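Local coordinates for PA1221 (Pseudomonas aeruginosa, PDB 4DG8), which belongs to the AMP-binding (ANL) superfamily, carries a phosphopantetheine attachment domain at its C-terminal end and is modelled with adenosine monophosphate bound, at residues R56-S61 / E89-L94; A257-S262 / D273-L278; L449-R452 / V457-L460. All coordinates share one frame; numbering follows the deposited sequence.

Contact 1 of 3, residues R56-S61 / E89-L94; sequences RQLLDS and ESITCL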
# COMPACT_ATOMS: atom_id res chain seq x y z
N ARG A 56 -5.14 -11.02 24.08
CA ARG A 56 -5.31 -12.45 24.35
C ARG A 56 -6.41 -13.08 23.48
O ARG A 56 -6.19 -14.13 22.90
CB ARG A 56 -5.55 -12.71 25.84
CG ARG A 56 -5.51 -14.20 26.25
N GLN A 57 -7.58 -12.46 23.37
CA GLN A 57 -8.62 -13.02 22.52
C GLN A 57 -8.16 -13.12 21.06
O GLN A 57 -8.43 -14.11 20.40
CB GLN A 57 -9.91 -12.22 22.61
CG GLN A 57 -10.32 -11.90 24.04
CD GLN A 57 -11.52 -10.99 24.14
OE1 GLN A 57 -11.52 -9.86 23.63
NE2 GLN A 57 -12.57 -11.47 24.81
N LEU A 58 -7.48 -12.08 20.59
CA LEU A 58 -6.97 -12.06 19.21
C LEU A 58 -6.00 -13.22 18.99
O LEU A 58 -6.15 -13.97 18.02
CB LEU A 58 -6.30 -10.72 18.88
CG LEU A 58 -5.79 -10.63 17.44
CD1 LEU A 58 -6.87 -11.09 16.46
CD2 LEU A 58 -5.26 -9.25 17.07
N LEU A 59 -5.05 -13.37 19.90
CA LEU A 59 -4.07 -14.45 19.86
C LEU A 59 -4.73 -15.84 19.92
O LEU A 59 -4.37 -16.71 19.15
CB LEU A 59 -3.02 -14.30 20.97
CG LEU A 59 -1.89 -15.34 21.06
CD1 LEU A 59 -1.10 -15.40 19.77
CD2 LEU A 59 -0.96 -15.07 22.24
N ASP A 60 -5.68 -16.05 20.83
CA ASP A 60 -6.43 -17.31 20.88
C ASP A 60 -7.17 -17.64 19.58
O ASP A 60 -7.12 -18.77 19.08
CB ASP A 60 -7.46 -17.30 22.02
CG ASP A 60 -6.83 -17.34 23.41
OD1 ASP A 60 -5.61 -17.63 23.53
OD2 ASP A 60 -7.58 -17.09 24.38
N SER A 61 -7.88 -16.65 19.04
CA SER A 61 -8.64 -16.89 17.82
C SER A 61 -7.70 -17.21 16.65
O SER A 61 -7.93 -18.15 15.88
CB SER A 61 -9.54 -15.69 17.49
OG SER A 61 -10.45 -15.44 18.56
N GLU A 89 -12.63 -10.55 12.05
CA GLU A 89 -12.29 -11.78 11.34
C GLU A 89 -11.12 -11.65 10.35
O GLU A 89 -10.22 -12.49 10.33
CB GLU A 89 -13.50 -12.35 10.58
CG GLU A 89 -14.57 -12.98 11.47
CD GLU A 89 -15.45 -11.95 12.13
OE1 GLU A 89 -15.46 -10.78 11.68
OE2 GLU A 89 -16.15 -12.32 13.10
N SER A 90 -11.11 -10.61 9.51
CA SER A 90 -10.03 -10.53 8.52
C SER A 90 -8.64 -10.30 9.18
O SER A 90 -7.64 -10.94 8.82
CB SER A 90 -10.35 -9.52 7.40
OG SER A 90 -10.64 -8.24 7.91
N ILE A 91 -8.62 -9.43 10.19
CA ILE A 91 -7.44 -9.19 11.02
C ILE A 91 -6.91 -10.49 11.66
O ILE A 91 -5.71 -10.80 11.61
CB ILE A 91 -7.76 -8.16 12.15
CG1 ILE A 91 -8.26 -6.83 11.58
CG2 ILE A 91 -6.54 -7.97 13.06
CD1 ILE A 91 -7.29 -6.14 10.63
N THR A 92 -7.83 -11.24 12.26
CA THR A 92 -7.50 -12.56 12.80
C THR A 92 -6.91 -13.49 11.71
O THR A 92 -5.97 -14.25 11.97
CB THR A 92 -8.73 -13.20 13.46
OG1 THR A 92 -9.31 -12.26 14.37
CG2 THR A 92 -8.37 -14.49 14.19
N CYS A 93 -7.48 -13.44 10.51
CA CYS A 93 -6.93 -14.23 9.40
C CYS A 93 -5.48 -13.88 9.14
O CYS A 93 -4.65 -14.76 8.94
CB CYS A 93 -7.70 -13.99 8.10
SG CYS A 93 -9.24 -14.88 7.96
N LEU A 94 -5.18 -12.58 9.11
CA LEU A 94 -3.81 -12.17 8.79
C LEU A 94 -2.85 -12.72 9.83
O LEU A 94 -1.76 -13.21 9.49
CB LEU A 94 -3.69 -10.64 8.75
CG LEU A 94 -4.55 -9.89 7.72
CD1 LEU A 94 -4.23 -8.41 7.79
CD2 LEU A 94 -4.31 -10.42 6.30
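L58 reaches across to T92 and I91 from the first turn of helix 55-72. Its CG stands anti to the backbone N (chi1 -178°), which carries the two methyls over to helix 88-99. CD1 of L58 lies 3.4 Å from OG1 of T92. This is a van der Waals contact, since a methyl cannot hydrogen-bond. The T92 hydroxyl is bonded to the backbone O of R88, one turn back in its own helix. The L58 and T92 side chains lie alongside and run opposite ways. The other branch, CD2 of L58, comes within 4.4 Å of CG2 of I91, a looser apolar contact.

One turn further on, S61 points its CB at T92. CB of S61 meets CG2 of T92 at 3.7 Å, so T92 touches L58 through its oxygen and S61 through its methyl. The axes of segments 56-61 and 89-94 come within 9.5 Å, at a crossing angle of -64°, and the touching area is small.

On the inner side, L58 packs on F33 of helix 29-39, on A45 and I46 of strand 44-48, and on L226. I91 shares I46 and L226, and also touches I222 of helix 217-226.

Contact 2 of 3, residues A257-S262 / D273-L278; sequences AWLTAS and DCLGGL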
# COMPACT_ATOMS: atom_id res chain seq x y z
N ALA A 257 -3.43 8.12 12.03
CA ALA A 257 -4.02 7.75 10.75
C ALA A 257 -3.09 7.95 9.57
O ALA A 257 -2.25 8.84 9.57
CB ALA A 257 -5.36 8.47 10.52
N TRP A 258 -3.26 7.10 8.57
CA TRP A 258 -2.72 7.32 7.25
C TRP A 258 -3.86 7.81 6.35
O TRP A 258 -4.96 7.26 6.38
CB TRP A 258 -2.14 6.02 6.67
CG TRP A 258 -1.97 6.08 5.16
CD1 TRP A 258 -2.86 5.64 4.22
CD2 TRP A 258 -0.87 6.66 4.44
NE1 TRP A 258 -2.36 5.89 2.96
CE2 TRP A 258 -1.15 6.52 3.07
CE3 TRP A 258 0.33 7.30 4.83
CZ2 TRP A 258 -0.27 6.97 2.06
CZ3 TRP A 258 1.20 7.75 3.82
CH2 TRP A 258 0.90 7.57 2.47
N LEU A 259 -3.59 8.86 5.59
CA LEU A 259 -4.51 9.35 4.58
C LEU A 259 -3.69 9.68 3.36
O LEU A 259 -2.80 10.55 3.41
CB LEU A 259 -5.21 10.62 5.04
CG LEU A 259 -6.04 10.50 6.32
CD1 LEU A 259 -6.50 11.90 6.72
CD2 LEU A 259 -7.23 9.56 6.12
N THR A 260 -3.99 9.01 2.26
CA THR A 260 -3.29 9.30 1.03
C THR A 260 -3.52 10.77 0.63
O THR A 260 -4.53 11.38 0.99
CB THR A 260 -3.67 8.35 -0.11
OG1 THR A 260 -2.71 8.49 -1.16
CG2 THR A 260 -5.06 8.68 -0.66
N ALA A 261 -2.55 11.32 -0.09
CA ALA A 261 -2.53 12.75 -0.42
C ALA A 261 -3.87 13.28 -0.92
O ALA A 261 -4.35 14.29 -0.42
CB ALA A 261 -1.45 13.04 -1.43
N SER A 262 -4.47 12.63 -1.91
CA SER A 262 -5.68 13.21 -2.51
C SER A 262 -6.85 13.15 -1.53
O SER A 262 -7.66 14.07 -1.47
CB SER A 262 -6.00 12.59 -3.89
OG SER A 262 -6.27 11.21 -3.78
N ASP A 273 -11.59 20.71 10.09
CA ASP A 273 -11.76 20.32 11.48
C ASP A 273 -12.00 18.82 11.66
O ASP A 273 -11.96 18.33 12.80
CB ASP A 273 -12.88 21.11 12.19
CG ASP A 273 -12.47 22.54 12.54
OD1 ASP A 273 -11.27 22.88 12.44
OD2 ASP A 273 -13.36 23.32 12.94
N CYS A 274 -12.25 18.06 10.58
CA CYS A 274 -12.49 16.62 10.78
C CYS A 274 -11.24 15.87 11.27
O CYS A 274 -11.30 14.73 11.72
CB CYS A 274 -13.08 15.95 9.54
SG CYS A 274 -11.93 15.61 8.21
N LEU A 275 -10.09 16.53 11.18
CA LEU A 275 -8.85 15.91 11.64
C LEU A 275 -8.69 16.03 13.16
O LEU A 275 -7.86 15.33 13.75
CB LEU A 275 -7.65 16.53 10.94
CG LEU A 275 -7.74 16.50 9.41
CD1 LEU A 275 -6.55 17.24 8.81
CD2 LEU A 275 -7.88 15.06 8.87
N GLY A 276 -9.48 16.92 13.77
CA GLY A 276 -9.34 17.20 15.20
C GLY A 276 -9.34 15.93 16.04
O GLY A 276 -10.20 15.05 15.85
N GLY A 277 -8.39 15.81 16.96
CA GLY A 277 -8.30 14.60 17.76
C GLY A 277 -7.25 13.60 17.27
O GLY A 277 -6.87 12.68 18.01
N LEU A 278 -6.77 13.76 16.03
CA LEU A 278 -5.61 12.99 15.57
C LEU A 278 -4.32 13.49 16.21
O LEU A 278 -4.06 14.70 16.25
CB LEU A 278 -5.47 13.03 14.04
CG LEU A 278 -6.53 12.27 13.24
CD1 LEU A 278 -6.25 12.40 11.73
CD2 LEU A 278 -6.57 10.80 13.67
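L259 meets L275 and A257 meets L278, all through aliphatic groups, and the ring of W258, the only aromatic ring in the two segments, stands apart from these pairs. One face of the W258 ring has the backbone N of T260 3.5 Å above its plane, offset toward the rim. At the ring edge, NE1 is hydrogen-bonded to a (R,R)-2,3-butanediol molecule, probably from the crystallisation liquor. W258 also touches S211 and L282.

A257 and L259 point the other way along strand 256-260, toward the loop at 273-278. CD1 of L259 touches CD2 of L275 at 4.1 Å. CG of L259 is anti to its carbonyl carbon (chi1 -59°), and CD1 is the extended end of the chain. L275 answers with its side branch, and the two leucine side chains meet at a slant. Two residues earlier in the strand, CB of A257 meets CD2 of L278, also at 4.1 Å.

The two leucines of the loop are the ends of a type II beta turn. N of L278 is hydrogen-bonded to O of L275 at 3.0 Å. G277 takes the third position with a positive phi of 99°, which suits glycine. The turn follows a short 3-10 segment, where N of G276 bonds to O of D273 at 3.0 Å.

Strand 256-260, helix 261-270 and strand 280-284 form a beta-alpha-beta crossover, and the turn lies on its way back into the sheet. L267 packs on L259, V268, L245 and H300 on L275, and I249 on L278. L281 touches both L259 and L275.

All four touching residues are buried. Between their side chains there is only van der Waals contact, so they fit by shape; the backbone bonds of the turn and of the sheet lie beside it.

Contact 3 of 3, residues L449-R452 / V457-L460; sequences LLVR and VKQL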
# COMPACT_ATOMS: atom_id res chain seq x y z
N LEU A 449 -5.05 7.82 -23.08
CA LEU A 449 -5.56 7.72 -21.73
C LEU A 449 -5.22 8.99 -20.96
O LEU A 449 -4.06 9.42 -20.94
CB LEU A 449 -4.99 6.49 -21.02
CG LEU A 449 -5.41 5.14 -21.59
CD1 LEU A 449 -4.80 3.99 -20.80
CD2 LEU A 449 -6.93 5.02 -21.62
N LEU A 450 -6.23 9.59 -20.34
CA LEU A 450 -6.09 10.83 -19.60
C LEU A 450 -6.52 10.60 -18.15
O LEU A 450 -7.22 9.63 -17.85
CB LEU A 450 -6.97 11.93 -20.21
CG LEU A 450 -6.80 12.31 -21.68
CD1 LEU A 450 -7.83 13.36 -22.06
CD2 LEU A 450 -5.38 12.82 -21.96
N VAL A 451 -6.11 11.50 -17.26
CA VAL A 451 -6.53 11.43 -15.87
C VAL A 451 -7.12 12.77 -15.42
O VAL A 451 -6.61 13.83 -15.80
CB VAL A 451 -5.37 11.04 -14.92
CG1 VAL A 451 -5.85 10.98 -13.47
CG2 VAL A 451 -4.77 9.70 -15.33
N ARG A 452 -8.20 12.73 -14.64
CA ARG A 452 -8.78 13.95 -14.08
C ARG A 452 -9.21 13.68 -12.65
O ARG A 452 -9.21 12.53 -12.20
CB ARG A 452 -9.96 14.44 -14.91
CG ARG A 452 -11.21 13.58 -14.79
CD ARG A 452 -12.33 14.07 -15.69
NE ARG A 452 -13.53 13.25 -15.54
CZ ARG A 452 -14.64 13.40 -16.27
NH1 ARG A 452 -14.69 14.34 -17.21
NH2 ARG A 452 -15.69 12.62 -16.06
N VAL A 457 -11.20 11.49 -6.12
CA VAL A 457 -10.86 10.34 -6.95
C VAL A 457 -10.35 10.68 -8.34
O VAL A 457 -10.94 11.49 -9.07
CB VAL A 457 -12.05 9.35 -7.03
CG1 VAL A 457 -11.93 8.47 -8.27
CG2 VAL A 457 -12.12 8.51 -5.77
N LYS A 458 -9.23 10.06 -8.70
CA LYS A 458 -8.70 10.18 -10.04
C LYS A 458 -9.53 9.26 -10.93
O LYS A 458 -9.79 8.10 -10.60
CB LYS A 458 -7.22 9.80 -10.11
CG LYS A 458 -6.31 10.56 -9.16
CD LYS A 458 -5.73 9.61 -8.12
CE LYS A 458 -4.52 10.21 -7.40
NZ LYS A 458 -3.85 9.19 -6.54
N GLN A 459 -9.95 9.81 -12.06
CA GLN A 459 -10.70 9.08 -13.04
C GLN A 459 -9.83 8.96 -14.26
O GLN A 459 -9.11 9.89 -14.64
CB GLN A 459 -12.01 9.80 -13.38
CG GLN A 459 -13.03 9.77 -12.26
CD GLN A 459 -14.28 10.59 -12.55
OE1 GLN A 459 -14.29 11.42 -13.46
NE2 GLN A 459 -15.33 10.36 -11.77
N LEU A 460 -9.89 7.77 -14.85
CA LEU A 460 -9.24 7.48 -16.10
C LEU A 460 -10.26 7.79 -17.19
O LEU A 460 -11.44 7.50 -17.05
CB LEU A 460 -8.84 6.01 -16.13
CG LEU A 460 -7.82 5.55 -17.16
CD1 LEU A 460 -6.50 6.29 -16.97
CD2 LEU A 460 -7.62 4.04 -17.02
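R452 and Q459 face each other across two antiparallel strands and are joined through both backbone and side chain. CB of R452 leaves the sheet on the face that also carries the Q459 side chain. CG turns to lie between the backbone N and the carbonyl carbon (chi1 72°), and comes within 4.1 Å of CB of Q459. CD then passes 4.0 Å from OE1 of Q459. NE gives its hydrogen to that oxygen at 2.9 Å, with an N-H...O angle of 155°. NH2 donates to the same OE1 at 3.2 Å, in a more bent bond. One amide oxygen thus takes two N-H groups from the guanidinium edge, in its plane, while the amide plane is turned 39° from it. The remaining nitrogen, NH1, lies close to NH2 of R454, a like charge.

Strands 444-454 and 457-466 form a beta hairpin, in a region consistent with the small C-terminal domain of ANL proteins. R452 and Q459 are a hydrogen-bonded pair: N of R452 binds O of Q459 at 3.0 Å, and N of Q459 binds O of R452 at 2.8 Å.

V451 and L460 are the next, non-hydrogen-bonded pair, with their side chains on the other face. CG2 of V451 meets CD1 of L460 at 4.2 Å. L460 also packs on L431 and L434 of helix 431-439, as does L449. NZ of K458 forms a salt bridge with D286.

In the fold
The three contacts hold different elements. Contact 2 is the most buried and wholly aliphatic. Contact 1 is apolar toward the sheet and helices beneath it but reaches the surface at S61, where two helices cross. Contact 3 is a beta hairpin, with backbone bonds and a polar side-chain pair on one face and leucines against a helix on the other. Contacts 1 and 2 both belong to the AMP-binding part of the chain, yet their nearest atoms are about 14 Å apart. Contacts 1 and 3 lie on opposite sides of the chain's centre. Contacts 2 and 3 touch: OG of S262 packs 4.1 Å from CE of K458. The side chains of L259 and K458 lie about 12 and 9 Å from the bound adenosine monophosphate.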